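Local coordinates for protein ULam111 (PDB 5WUT) that probably hydrolyses the beta-1,3-glucosidic bonds of laminarin as a family 16 glycoside hydrolase with a beta-jelly-roll fold, at residues K95-A100 / I204-G209; V8-F13 / I228-V233; F101-S106 / I119-Y124; R88-V93 / Q158-Y163. One frame throughout, in Å; residues are numbered along the deposited sequence.

Contact 1. Residues K95-A100 / I204-G209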
loop_
_atom_site.group_PDB
_atom_site.type_symbol
_atom_site.label_atom_id
_atom_site.label_comp_id
_atom_site.label_asym_id
_atom_site.label_seq_id
_atom_site.Cartn_x
_atom_site.Cartn_y
_atom_site.Cartn_z
ATOM N N LYS A 95 -16.067 17.457 -2.681
ATOM C CA LYS A 95 -15.408 18.250 -3.704
ATOM C C LYS A 95 -15.010 19.636 -3.198
ATOM O O LYS A 95 -15.859 20.411 -2.753
ATOM C CB LYS A 95 -16.310 18.387 -4.934
ATOM C CG LYS A 95 -15.664 19.162 -6.067
ATOM C CD LYS A 95 -16.599 19.274 -7.274
ATOM C CE LYS A 95 -17.815 20.102 -6.947
ATOM N NZ LYS A 95 -18.522 20.572 -8.181
ATOM N N GLY A 96 -13.715 19.932 -3.270
ATOM C CA GLY A 96 -13.198 21.233 -2.881
ATOM C C GLY A 96 -12.320 21.201 -1.641
ATOM O O GLY A 96 -11.554 22.123 -1.413
ATOM N N ILE A 97 -12.412 20.133 -0.855
ATOM C CA ILE A 97 -11.635 20.043 0.374
ATOM C C ILE A 97 -10.203 19.552 0.091
ATOM O O ILE A 97 -9.978 18.744 -0.814
ATOM C CB ILE A 97 -12.359 19.113 1.408
ATOM C CG1 ILE A 97 -12.117 19.614 2.822
ATOM C CG2 ILE A 97 -12.019 17.648 1.218
ATOM C CD1 ILE A 97 -12.747 20.961 3.068
ATOM N N TRP A 98 -9.233 20.087 0.826
ATOM C CA TRP A 98 -7.834 19.694 0.656
ATOM C C TRP A 98 -7.079 19.665 1.990
ATOM O O TRP A 98 -6.409 20.648 2.371
ATOM C CB TRP A 98 -7.120 20.630 -0.335
ATOM C CG TRP A 98 -5.640 20.310 -0.509
ATOM C CD1 TRP A 98 -4.999 19.141 -0.177
ATOM C CD2 TRP A 98 -4.634 21.177 -1.040
ATOM N NE1 TRP A 98 -3.656 19.239 -0.462
ATOM C CE2 TRP A 98 -3.410 20.476 -1.003
ATOM C CE3 TRP A 98 -4.649 22.476 -1.538
ATOM C CZ2 TRP A 98 -2.207 21.041 -1.440
ATOM C CZ3 TRP A 98 -3.457 23.035 -1.984
ATOM C CH2 TRP A 98 -2.253 22.317 -1.932
ATOM N N PRO A 99 -7.185 18.531 2.693
ATOM C CA PRO A 99 -6.417 18.296 3.912
ATOM C C PRO A 99 -4.971 17.936 3.603
ATOM O O PRO A 99 -4.688 17.312 2.571
ATOM C CB PRO A 99 -7.143 17.119 4.549
ATOM C CG PRO A 99 -7.607 16.320 3.374
ATOM C CD PRO A 99 -8.075 17.395 2.397
ATOM N N ALA A 100 -4.064 18.326 4.492
ATOM C CA ALA A 100 -2.658 18.016 4.280
ATOM C C ALA A 100 -1.882 17.895 5.581
ATOM O O ALA A 100 -2.140 18.607 6.545
ATOM C CB ALA A 100 -2.021 19.072 3.401
ATOM N N ILE A 204 0.083 21.110 9.569
ATOM C CA ILE A 204 -1.213 20.448 9.386
ATOM C C ILE A 204 -2.202 21.510 8.947
ATOM O O ILE A 204 -2.302 22.563 9.582
ATOM C CB ILE A 204 -1.715 19.769 10.674
ATOM C CG1 ILE A 204 -0.735 18.699 11.129
ATOM C CG2 ILE A 204 -3.090 19.142 10.459
ATOM C CD1 ILE A 204 -1.088 18.090 12.506
ATOM N N ASN A 205 -2.940 21.271 7.870
ATOM C CA ASN A 205 -3.931 22.272 7.481
ATOM C C ASN A 205 -5.055 21.651 6.680
ATOM O O ASN A 205 -4.967 20.511 6.231
ATOM C CB ASN A 205 -3.288 23.408 6.670
ATOM C CG ASN A 205 -2.978 23.007 5.251
ATOM O OD1 ASN A 205 -1.953 22.371 4.990
ATOM N ND2 ASN A 205 -3.872 23.353 4.316
ATOM N N MET A 206 -6.124 22.409 6.494
ATOM C CA MET A 206 -7.159 21.979 5.562
ATOM C C MET A 206 -7.607 23.178 4.740
ATOM O O MET A 206 -8.210 24.128 5.262
ATOM C CB MET A 206 -8.330 21.318 6.292
ATOM C CG MET A 206 -9.512 21.004 5.367
ATOM S SD MET A 206 -10.750 19.856 6.014
ATOM C CE MET A 206 -10.956 20.457 7.689
ATOM N N ALA A 207 -7.242 23.170 3.465
ATOM C CA ALA A 207 -7.619 24.241 2.551
ATOM C C ALA A 207 -8.951 23.954 1.827
ATOM O O ALA A 207 -9.459 22.832 1.820
ATOM C CB ALA A 207 -6.513 24.481 1.546
ATOM N N ILE A 208 -9.527 25.006 1.253
ATOM C CA ILE A 208 -10.794 24.929 0.545
ATOM C C ILE A 208 -10.664 25.582 -0.822
ATOM O O ILE A 208 -10.281 26.747 -0.914
ATOM C CB ILE A 208 -11.917 25.635 1.330
ATOM C CG1 ILE A 208 -12.140 24.912 2.658
ATOM C CG2 ILE A 208 -13.203 25.707 0.475
ATOM C CD1 ILE A 208 -12.970 25.711 3.665
ATOM N N GLY A 209 -10.931 24.816 -1.876
ATOM C CA GLY A 209 -10.887 25.349 -3.231
ATOM C C GLY A 209 -9.499 25.730 -3.687
ATOM O O GLY A 209 -8.524 25.153 -3.227
HETATM O O HOH W 1 -3.813 21.918 1.824
#

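Contact 2. Residues V8-F13 / I228-V233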
loop_
_atom_site.group_PDB
_atom_site.type_symbol
_atom_site.label_atom_id
_atom_site.label_comp_id
_atom_site.label_asym_id
_atom_site.label_seq_id
_atom_site.Cartn_x
_atom_site.Cartn_y
_atom_site.Cartn_z
ATOM N N VAL A 8 11.677 9.705 19.324
ATOM C CA VAL A 8 12.321 10.907 19.850
ATOM C C VAL A 8 11.325 12.012 20.216
ATOM O O VAL A 8 11.632 12.865 21.045
ATOM C CB VAL A 8 13.373 11.471 18.862
ATOM C CG1 VAL A 8 14.389 10.398 18.510
ATOM C CG2 VAL A 8 12.716 12.032 17.604
ATOM N N TRP A 9 10.144 12.002 19.595
ATOM C CA TRP A 9 9.095 12.972 19.906
ATOM C C TRP A 9 7.751 12.463 19.418
ATOM O O TRP A 9 7.674 11.832 18.377
ATOM C CB TRP A 9 9.371 14.343 19.276
ATOM C CG TRP A 9 8.318 15.369 19.641
ATOM C CD1 TRP A 9 8.085 15.892 20.887
ATOM C CD2 TRP A 9 7.377 16.009 18.759
ATOM N NE1 TRP A 9 7.048 16.789 20.837
ATOM C CE2 TRP A 9 6.602 16.890 19.546
ATOM C CE3 TRP A 9 7.107 15.914 17.386
ATOM C CZ2 TRP A 9 5.576 17.675 19.008
ATOM C CZ3 TRP A 9 6.092 16.692 16.851
ATOM C CH2 TRP A 9 5.337 17.560 17.659
ATOM N N GLU A 10 6.704 12.711 20.192
ATOM C CA GLU A 10 5.354 12.410 19.742
ATOM C C GLU A 10 4.408 13.512 20.173
ATOM O O GLU A 10 4.481 14.018 21.296
ATOM C CB GLU A 10 4.848 11.062 20.276
ATOM C CG GLU A 10 3.439 10.728 19.763
ATOM C CD GLU A 10 2.917 9.398 20.255
ATOM O OE1 GLU A 10 3.709 8.632 20.842
ATOM O OE2 GLU A 10 1.711 9.120 20.048
ATOM N N GLU A 11 3.541 13.895 19.244
ATOM C CA GLU A 11 2.370 14.700 19.552
ATOM C C GLU A 11 1.161 13.769 19.626
ATOM O O GLU A 11 0.714 13.230 18.599
ATOM C CB GLU A 11 2.153 15.778 18.488
ATOM C CG GLU A 11 0.837 16.506 18.623
ATOM C CD GLU A 11 0.709 17.253 19.947
ATOM O OE1 GLU A 11 0.147 16.670 20.902
ATOM O OE2 GLU A 11 1.168 18.417 20.019
ATOM N N HIS A 12 0.642 13.565 20.837
ATOM C CA HIS A 12 -0.494 12.672 21.082
ATOM C C HIS A 12 -1.841 13.376 20.917
ATOM O O HIS A 12 -2.882 12.726 20.897
ATOM C CB HIS A 12 -0.448 12.082 22.502
ATOM C CG HIS A 12 0.778 11.277 22.819
ATOM N ND1 HIS A 12 1.982 11.847 23.181
ATOM C CD2 HIS A 12 0.962 9.937 22.896
ATOM C CE1 HIS A 12 2.863 10.893 23.433
ATOM N NE2 HIS A 12 2.268 9.724 23.270
ATOM N N PHE A 13 -1.802 14.707 20.874
ATOM C CA PHE A 13 -3.009 15.548 20.864
ATOM C C PHE A 13 -3.971 15.182 22.000
ATOM O O PHE A 13 -5.196 15.162 21.822
ATOM C CB PHE A 13 -3.721 15.470 19.500
ATOM C CG PHE A 13 -2.957 16.133 18.382
ATOM C CD1 PHE A 13 -2.605 17.477 18.455
ATOM C CD2 PHE A 13 -2.573 15.401 17.258
ATOM C CE1 PHE A 13 -1.896 18.093 17.432
ATOM C CE2 PHE A 13 -1.867 16.008 16.224
ATOM C CZ PHE A 13 -1.520 17.351 16.309
ATOM N N ILE A 228 -6.713 14.261 13.353
ATOM C CA ILE A 228 -5.356 13.719 13.442
ATOM C C ILE A 228 -5.131 13.159 14.847
ATOM O O ILE A 228 -5.297 13.864 15.831
ATOM C CB ILE A 228 -4.301 14.787 13.104
ATOM C CG1 ILE A 228 -4.605 15.451 11.741
ATOM C CG2 ILE A 228 -2.892 14.170 13.125
ATOM C CD1 ILE A 228 -5.467 16.706 11.809
ATOM N N ASP A 229 -4.798 11.872 14.927
ATOM C CA ASP A 229 -4.568 11.177 16.207
ATOM C C ASP A 229 -3.192 11.479 16.780
ATOM O O ASP A 229 -3.053 11.797 17.961
ATOM C CB ASP A 229 -4.759 9.670 15.990
ATOM C CG ASP A 229 -4.756 8.853 17.277
ATOM O OD1 ASP A 229 -4.828 9.419 18.381
ATOM O OD2 ASP A 229 -4.729 7.602 17.158
ATOM N N TYR A 230 -2.166 11.402 15.938
ATOM C CA TYR A 230 -0.819 11.655 16.405
ATOM C C TYR A 230 0.160 11.957 15.274
ATOM O O TYR A 230 -0.122 11.712 14.094
ATOM C CB TYR A 230 -0.305 10.452 17.217
ATOM C CG TYR A 230 -0.149 9.139 16.455
ATOM C CD1 TYR A 230 0.838 8.977 15.475
ATOM C CD2 TYR A 230 -0.948 8.050 16.759
ATOM C CE1 TYR A 230 0.992 7.777 14.799
ATOM C CE2 TYR A 230 -0.796 6.841 16.100
ATOM C CZ TYR A 230 0.172 6.711 15.130
ATOM O OH TYR A 230 0.296 5.499 14.489
ATOM N N ILE A 231 1.307 12.499 15.663
ATOM C CA ILE A 231 2.520 12.528 14.851
ATOM C C ILE A 231 3.596 11.882 15.705
ATOM O O ILE A 231 3.786 12.305 16.849
ATOM C CB ILE A 231 2.969 13.957 14.478
ATOM C CG1 ILE A 231 1.910 14.673 13.642
ATOM C CG2 ILE A 231 4.294 13.903 13.712
ATOM C CD1 ILE A 231 2.178 16.182 13.527
ATOM N N LYS A 232 4.287 10.872 15.170
ATOM C CA LYS A 232 5.407 10.221 15.863
ATOM C C LYS A 232 6.667 10.421 15.054
ATOM O O LYS A 232 6.635 10.320 13.825
ATOM C CB LYS A 232 5.162 8.715 16.051
ATOM C CG LYS A 232 4.074 8.385 17.038
ATOM C CD LYS A 232 3.802 6.885 17.042
ATOM C CE LYS A 232 2.632 6.549 17.946
ATOM N NZ LYS A 232 2.437 5.062 18.022
ATOM N N VAL A 233 7.777 10.696 15.727
ATOM C CA VAL A 233 9.067 10.824 15.050
ATOM C C VAL A 233 10.064 9.846 15.641
ATOM O O VAL A 233 10.339 9.884 16.848
ATOM C CB VAL A 233 9.659 12.237 15.170
ATOM C CG1 VAL A 233 10.975 12.315 14.412
ATOM C CG2 VAL A 233 8.664 13.272 14.656
#

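Contact 3. Residues F101-S106 / I119-Y124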
loop_
_atom_site.group_PDB
_atom_site.type_symbol
_atom_site.label_atom_id
_atom_site.label_comp_id
_atom_site.label_asym_id
_atom_site.label_seq_id
_atom_site.Cartn_x
_atom_site.Cartn_y
_atom_site.Cartn_z
ATOM N N PHE A 101 -0.920 16.981 5.588
ATOM C CA PHE A 101 0.117 16.905 6.618
ATOM C C PHE A 101 1.442 16.875 5.876
ATOM O O PHE A 101 1.657 16.020 5.014
ATOM C CB PHE A 101 -0.065 15.661 7.512
ATOM C CG PHE A 101 1.160 15.308 8.326
ATOM C CD1 PHE A 101 1.669 16.204 9.250
ATOM C CD2 PHE A 101 1.803 14.083 8.161
ATOM C CE1 PHE A 101 2.800 15.891 10.004
ATOM C CE2 PHE A 101 2.940 13.769 8.912
ATOM C CZ PHE A 101 3.427 14.678 9.835
ATOM N N TRP A 102 2.322 17.816 6.179
ATOM C CA TRP A 102 3.488 18.026 5.335
ATOM C C TRP A 102 4.592 18.740 6.093
ATOM O O TRP A 102 4.440 19.009 7.289
ATOM C CB TRP A 102 3.070 18.797 4.060
ATOM C CG TRP A 102 2.294 20.090 4.264
ATOM C CD1 TRP A 102 1.069 20.236 4.842
ATOM C CD2 TRP A 102 2.685 21.390 3.805
ATOM N NE1 TRP A 102 0.675 21.571 4.798
ATOM C CE2 TRP A 102 1.656 22.291 4.165
ATOM C CE3 TRP A 102 3.816 21.881 3.143
ATOM C CZ2 TRP A 102 1.727 23.654 3.887
ATOM C CZ3 TRP A 102 3.886 23.245 2.860
ATOM C CH2 TRP A 102 2.836 24.111 3.234
ATOM N N MET A 103 5.733 18.956 5.438
ATOM C CA MET A 103 6.894 19.568 6.093
ATOM C C MET A 103 7.583 20.600 5.220
ATOM O O MET A 103 7.579 20.476 4.001
ATOM C CB MET A 103 7.916 18.491 6.501
ATOM C CG MET A 103 7.338 17.449 7.424
ATOM S SD MET A 103 8.544 16.241 7.980
ATOM C CE MET A 103 9.384 17.164 9.262
ATOM N N LEU A 104 8.169 21.617 5.859
ATOM C CA LEU A 104 8.942 22.645 5.167
ATOM C C LEU A 104 10.330 22.798 5.757
ATOM O O LEU A 104 10.524 22.588 6.955
ATOM C CB LEU A 104 8.213 23.992 5.224
ATOM C CG LEU A 104 7.082 24.141 4.219
ATOM C CD1 LEU A 104 6.228 25.377 4.565
ATOM C CD2 LEU A 104 7.670 24.272 2.816
ATOM N N GLY A 105 11.297 23.160 4.924
ATOM C CA GLY A 105 12.678 23.284 5.371
ATOM C C GLY A 105 12.876 24.403 6.375
ATOM O O GLY A 105 12.303 25.483 6.240
ATOM N N SER A 106 13.706 24.149 7.379
ATOM C CA SER A 106 13.937 25.115 8.451
ATOM C C SER A 106 14.453 26.473 7.946
ATOM O O SER A 106 14.163 27.530 8.532
ATOM C CB SER A 106 14.928 24.536 9.459
ATOM O OG SER A 106 15.090 25.414 10.564
ATOM N N ILE A 119 8.092 18.554 1.889
ATOM C CA ILE A 119 7.746 17.126 1.876
ATOM C C ILE A 119 6.248 16.973 2.107
ATOM O O ILE A 119 5.745 17.365 3.157
ATOM C CB ILE A 119 8.499 16.316 2.970
ATOM C CG1 ILE A 119 9.990 16.662 2.985
ATOM C CG2 ILE A 119 8.241 14.790 2.782
ATOM C CD1 ILE A 119 10.744 16.041 4.142
ATOM N N ASP A 120 5.536 16.417 1.126
ATOM C CA ASP A 120 4.093 16.256 1.219
ATOM C C ASP A 120 3.763 14.815 1.569
ATOM O O ASP A 120 3.898 13.909 0.732
ATOM C CB ASP A 120 3.408 16.635 -0.093
ATOM C CG ASP A 120 3.598 18.082 -0.450
ATOM O OD1 ASP A 120 3.769 18.900 0.463
ATOM O OD2 ASP A 120 3.531 18.402 -1.650
ATOM N N ILE A 121 3.295 14.612 2.795
ATOM C CA ILE A 121 3.165 13.266 3.350
ATOM C C ILE A 121 1.725 12.735 3.293
ATOM O O ILE A 121 1.487 11.626 2.812
ATOM C CB ILE A 121 3.676 13.248 4.807
ATOM C CG1 ILE A 121 5.114 13.784 4.864
ATOM C CG2 ILE A 121 3.571 11.832 5.385
ATOM C CD1 ILE A 121 5.653 13.970 6.302
ATOM N N LEU A 122 0.775 13.515 3.820
ATOM C CA LEU A 122 -0.646 13.246 3.644
ATOM C C LEU A 122 -1.164 14.321 2.709
ATOM O O LEU A 122 -1.100 15.495 3.038
ATOM C CB LEU A 122 -1.402 13.271 4.989
ATOM C CG LEU A 122 -2.919 12.991 5.042
ATOM C CD1 LEU A 122 -3.296 12.795 6.492
ATOM C CD2 LEU A 122 -3.831 14.061 4.419
ATOM N N GLU A 123 -1.644 13.922 1.535
ATOM C CA GLU A 123 -2.254 14.866 0.596
ATOM C C GLU A 123 -3.455 14.206 -0.048
ATOM O O GLU A 123 -3.340 13.133 -0.647
ATOM C CB GLU A 123 -1.285 15.293 -0.494
ATOM C CG GLU A 123 -0.008 15.900 -0.006
ATOM C CD GLU A 123 -0.180 17.319 0.493
ATOM O OE1 GLU A 123 -1.199 17.971 0.162
ATOM O OE2 GLU A 123 0.725 17.782 1.221
ATOM N N TYR A 124 -4.604 14.856 0.060
ATOM C CA TYR A 124 -5.852 14.326 -0.473
ATOM C C TYR A 124 -6.676 15.485 -0.964
ATOM O O TYR A 124 -6.739 16.511 -0.295
ATOM C CB TYR A 124 -6.600 13.546 0.603
ATOM C CG TYR A 124 -7.994 13.077 0.270
ATOM C CD1 TYR A 124 -9.101 13.769 0.748
ATOM C CD2 TYR A 124 -8.214 11.907 -0.462
ATOM C CE1 TYR A 124 -10.394 13.326 0.474
ATOM C CE2 TYR A 124 -9.489 11.460 -0.730
ATOM C CZ TYR A 124 -10.576 12.177 -0.260
ATOM O OH TYR A 124 -11.847 11.737 -0.526
#

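Contact 4. Residues R88-V93 / Q158-Y163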
loop_
_atom_site.group_PDB
_atom_site.type_symbol
_atom_site.label_atom_id
_atom_site.label_comp_id
_atom_site.label_asym_id
_atom_site.label_seq_id
_atom_site.Cartn_x
_atom_site.Cartn_y
_atom_site.Cartn_z
ATOM N N ARG A 88 -1.270 9.458 12.008
ATOM C CA ARG A 88 -2.481 8.660 11.896
ATOM C C ARG A 88 -3.633 9.635 11.782
ATOM O O ARG A 88 -3.785 10.515 12.634
ATOM C CB ARG A 88 -2.637 7.734 13.107
ATOM C CG ARG A 88 -3.884 6.889 13.062
ATOM C CD ARG A 88 -3.903 5.849 14.170
ATOM N NE ARG A 88 -5.042 4.957 14.002
ATOM C CZ ARG A 88 -6.202 5.077 14.641
ATOM N NH1 ARG A 88 -6.397 6.053 15.502
ATOM N NH2 ARG A 88 -7.175 4.211 14.406
ATOM N N ALA A 89 -4.421 9.530 10.716
ATOM C CA ALA A 89 -5.435 10.546 10.472
ATOM C C ALA A 89 -6.648 10.019 9.730
ATOM O O ALA A 89 -6.590 8.986 9.063
ATOM C CB ALA A 89 -4.834 11.716 9.708
ATOM N N LYS A 90 -7.751 10.754 9.872
ATOM C CA LYS A 90 -9.016 10.455 9.193
ATOM C C LYS A 90 -9.394 11.659 8.326
ATOM O O LYS A 90 -9.311 12.803 8.789
ATOM C CB LYS A 90 -10.099 10.125 10.226
ATOM C CG LYS A 90 -11.486 9.860 9.652
ATOM C CD LYS A 90 -12.442 9.449 10.762
ATOM C CE LYS A 90 -13.758 8.917 10.208
ATOM N NZ LYS A 90 -14.483 9.907 9.365
ATOM N N LEU A 91 -9.774 11.398 7.072
ATOM C CA LEU A 91 -9.955 12.456 6.077
ATOM C C LEU A 91 -11.326 13.116 6.111
ATOM O O LEU A 91 -12.314 12.454 6.444
ATOM C CB LEU A 91 -9.744 11.889 4.676
ATOM C CG LEU A 91 -8.355 11.345 4.364
ATOM C CD1 LEU A 91 -8.373 10.595 3.027
ATOM C CD2 LEU A 91 -7.355 12.496 4.343
ATOM N N PRO A 92 -11.378 14.409 5.751
ATOM C CA PRO A 92 -12.643 15.039 5.362
ATOM C C PRO A 92 -12.996 14.549 3.969
ATOM O O PRO A 92 -12.115 14.031 3.276
ATOM C CB PRO A 92 -12.312 16.527 5.343
ATOM C CG PRO A 92 -10.883 16.535 4.851
ATOM C CD PRO A 92 -10.236 15.303 5.495
ATOM N N VAL A 93 -14.240 14.723 3.535
ATOM C CA VAL A 93 -14.613 14.250 2.212
ATOM C C VAL A 93 -15.421 15.300 1.477
ATOM O O VAL A 93 -16.107 16.113 2.093
ATOM C CB VAL A 93 -15.427 12.944 2.290
ATOM C CG1 VAL A 93 -14.584 11.831 2.889
ATOM C CG2 VAL A 93 -16.658 13.139 3.132
ATOM N N GLN A 158 -12.350 5.726 4.574
ATOM C CA GLN A 158 -12.920 4.959 5.691
ATOM C C GLN A 158 -11.959 4.892 6.862
ATOM O O GLN A 158 -10.866 4.346 6.727
ATOM C CB GLN A 158 -13.263 3.527 5.254
ATOM C CG GLN A 158 -14.273 3.414 4.119
ATOM C CD GLN A 158 -14.226 2.052 3.435
ATOM O OE1 GLN A 158 -14.040 1.022 4.085
ATOM N NE2 GLN A 158 -14.390 2.043 2.115
ATOM N N GLY A 159 -12.374 5.418 8.011
ATOM C CA GLY A 159 -11.596 5.291 9.231
ATOM C C GLY A 159 -10.272 6.027 9.202
ATOM O O GLY A 159 -10.066 6.929 8.383
ATOM N N PHE A 160 -9.365 5.616 10.088
ATOM C CA PHE A 160 -8.020 6.199 10.171
ATOM C C PHE A 160 -7.010 5.400 9.340
ATOM O O PHE A 160 -7.100 4.175 9.252
ATOM C CB PHE A 160 -7.551 6.276 11.635
ATOM C CG PHE A 160 -8.196 7.392 12.413
ATOM C CD1 PHE A 160 -9.499 7.260 12.882
ATOM C CD2 PHE A 160 -7.509 8.580 12.654
ATOM C CE1 PHE A 160 -10.116 8.297 13.581
ATOM C CE2 PHE A 160 -8.119 9.624 13.353
ATOM C CZ PHE A 160 -9.426 9.476 13.821
ATOM N N HIS A 161 -6.068 6.112 8.721
ATOM C CA HIS A 161 -4.962 5.484 8.010
ATOM C C HIS A 161 -3.649 6.094 8.456
ATOM O O HIS A 161 -3.619 7.158 9.078
ATOM C CB HIS A 161 -5.127 5.638 6.503
ATOM C CG HIS A 161 -6.333 4.939 5.970
ATOM N ND1 HIS A 161 -6.267 3.703 5.356
ATOM C CD2 HIS A 161 -7.642 5.283 5.985
ATOM C CE1 HIS A 161 -7.483 3.325 5.009
ATOM N NE2 HIS A 161 -8.338 4.266 5.378
ATOM N N LEU A 162 -2.561 5.409 8.116
ATOM C CA LEU A 162 -1.215 5.852 8.464
ATOM C C LEU A 162 -0.515 6.445 7.252
ATOM O O LEU A 162 -0.561 5.875 6.147
ATOM C CB LEU A 162 -0.392 4.684 9.015
ATOM C CG LEU A 162 -0.973 3.926 10.204
ATOM C CD1 LEU A 162 -0.001 2.815 10.573
ATOM C CD2 LEU A 162 -1.219 4.837 11.384
ATOM N N TYR A 163 0.121 7.592 7.467
ATOM C CA TYR A 163 0.870 8.293 6.435
ATOM C C TYR A 163 2.254 8.541 6.971
ATOM O O TYR A 163 2.375 9.125 8.036
ATOM C CB TYR A 163 0.180 9.612 6.069
ATOM C CG TYR A 163 -1.260 9.467 5.642
ATOM C CD1 TYR A 163 -2.291 9.372 6.575
ATOM C CD2 TYR A 163 -1.603 9.459 4.291
ATOM C CE1 TYR A 163 -3.617 9.242 6.167
ATOM C CE2 TYR A 163 -2.913 9.345 3.885
ATOM C CZ TYR A 163 -3.922 9.237 4.821
ATOM O OH TYR A 163 -5.244 9.119 4.393
HETATM O O HOH W 2 -4.632 3.292 11.215
HETATM O O HOH W 3 -7.025 8.703 6.341
HETATM O O HOH W 4 -9.918 8.576 6.317
#

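Contact 1. Residues K95-A100 / I204-G209
Residues 97-100 and 204-208 pair as antiparallel neighbours in the beta jelly roll. Trp98 with Ala207 and Ala100 with Asn205 are the hydrogen-bonded pairs. Trp98 N donates to Ala207 O at 2.9 Å, and Ala207 N donates back to Trp98 O. The ladder closes at two glycines, where Gly209 N meets Gly96 O at 2.8 Å in a nearly straight bond (177°). At the backbone angles of Gly96 a side chain would press on the carbonyl oxygen of Lys95.

Ile97, Pro99, Met206 and Ile208 share one face of the pair. Met206 CG lies anti to its backbone N (chi1 173°), and the chain brings SD to 3.5 Å from Ile97 CG1. Ile97 CD1 also lies against Met206 SD, and it touches Ile208 CG1 at 4.0 Å. Pro92 also packs on this group. The other face carries Trp98 and Asn205. Trp98 CE3 lies 4.1 Å from Ala207 CB. A water sits over the centre of the indole. It donates to Trp98 O and accepts from Asn205 ND2, 2.9 Å away. Asn205 ND2 also bonds Tyr44 OH, and Asn205 OD1 accepts from Trp102 NE1. Trp98 NE1 bonds Glu123 OE1.

One face is thus sulfur and hydrocarbon. The other is a polar network that should fix the flip of the Asn205 amide. The Trp98 N-H probably helps to position Glu123.

Contact 2. Residues V8-F13 / I228-V233
Val8 and Trp9 both face Val233, a classic beta bulge. Val8 N makes the strong bond to Val233 O at 2.8 Å, while the bond from Trp9 N is weak. Beyond the bulge the antiparallel ladder is regular, with Glu11 N on Ile231 O at 2.9 Å.

The tight side is apolar. Val8 CG2 touches Val233 CG1 at 3.6 Å. Val233 CG2 meets the edge of the Trp9 ring at CE3. Further along, Phe13 CE2 reaches Ile228 CG2 at 3.7 Å. Glu11 CG covers one face of the Phe13 ring, and Glu11 OE1 accepts from Phe13 N, which braces this turn.

The other side is looser and partly exposed. Glu10 and Lys232 lie side by side, both extended. Glu10 OE2 is 3.4 Å from Lys232 CE but 4.6 Å from NZ, too far for a salt bridge. The same CE lies over the centre of the Tyr230 ring, whose OH bonds Glu86.

Strand 224-234 also pairs with strands 83-90 and 55-63. On the apolar side, strand 200-208 packs across the pair, with Phe202 against Trp9 and Val233 and Ile204 against Phe13 and Ile228.

Contact 3. Residues F101-S106 / I119-Y124
Ile121 and Leu122 both face Phe101 in a classic beta bulge. Phe101 O accepts two bonds, from Ile121 N at 3.1 Å and from Leu122 N at 2.9 Å.

The Ile121 side chain runs alongside Phe101, pointing the same way. Its CB lies 3.4 Å from Phe101 O and also near the ring atom CD2. CG2 rests against Phe101 CD2 at 4.0 Å. CG1 lies anti to the carbonyl carbon (chi1 -55°), also near Phe101 O, and the chain continues extended. This carries CD1 to the ring atom Phe101 CE2 at 3.8 Å and to Met103 CG at 4.0 Å. An alanine here would probably leave a gap beside Phe101 and Met103 and set the Phe101 ring freer to turn.

The other face is polar. Asp120 OD1 lies 3.7 Å from Trp102 CB, and Glu123 OE2 is 3.8 Å from the same carbon. The other oxygen, OE1, takes the Trp98 NE1 bond.

The extra residue of the bulge brings Glu123 to the same face as Asp120. Glu118 to Glu123 matches the family 16 signature Glu-Ile-Asp-Ile-x-Glu, whose two glutamates are the catalytic pair in relatives. Glu118 and Glu123 probably play that part here, and the Ile121-Phe101-Met103 packing would hold the strand that carries them.

Contact 4. Residues R88-V93 / Q158-Y163
The Phe160 ring lies between Lys90 and Arg88. Lys90 CB stands over the ring centre at 3.6 Å, only 6° off the normal, a CH-pi contact. On the opposite face is the Arg88 guanidinium, its plane 14° from that of the ring. Arg88 NH1 sits above the ring's rim, and Phe160 CB lies under the guanidinium, 3.5 Å from NH2. The Arg88 chain is extended, with CG anti to the backbone N, which lays the group across Phe160. NH1 is also fixed by a salt bridge to Asp229. An alanine in place of Phe160 would probably open a gap beside Lys90 CB and leave the guanidinium resting on CB alone.

Leu162 CD2 comes against Arg88 CB at 3.7 Å. The backbones join at Ala89 and His161, where Ala89 N bonds His161 O at 3.0 Å and His161 N bonds Ala89 O. Waters also bridge the chains. One donates to Ala89 O and bonds Tyr163 OH. Another, beyond the pair, accepts from Leu91 N and donates to Gly159 O at 2.6 Å.

This is a short antiparallel ladder whose strand axes cross at 126° and whose ends give way to loops. It joins strand 161-167 of the jelly roll to strand 83-90, which pairs with strand 224-234 as well.

Overall arrangement
Contacts 1 and 3 are buried, and contact 3 lies nearest the chain centre. They share strand 97-105, which has strand 200-208 on one side and strand 118-123 on the other. Two indole N-H bonds, to Asn205 and Glu123, tie them together. Contacts 2 and 4 are partly exposed and are joined through neighbouring strands 224-234 and 83-90, with the Arg88-Asp229 salt bridge between them. Their outer sides carry charged chains lying over rings; in the inner pair Asn205 and Glu123 are buried and take the indole bonds. Apolar packing links all four: Pro92 of contact 4 touches contact 1, Ile231 touches Phe101, and Leu122 packs on Ala89 and Tyr163. Bulges occur in contacts 2 and 3.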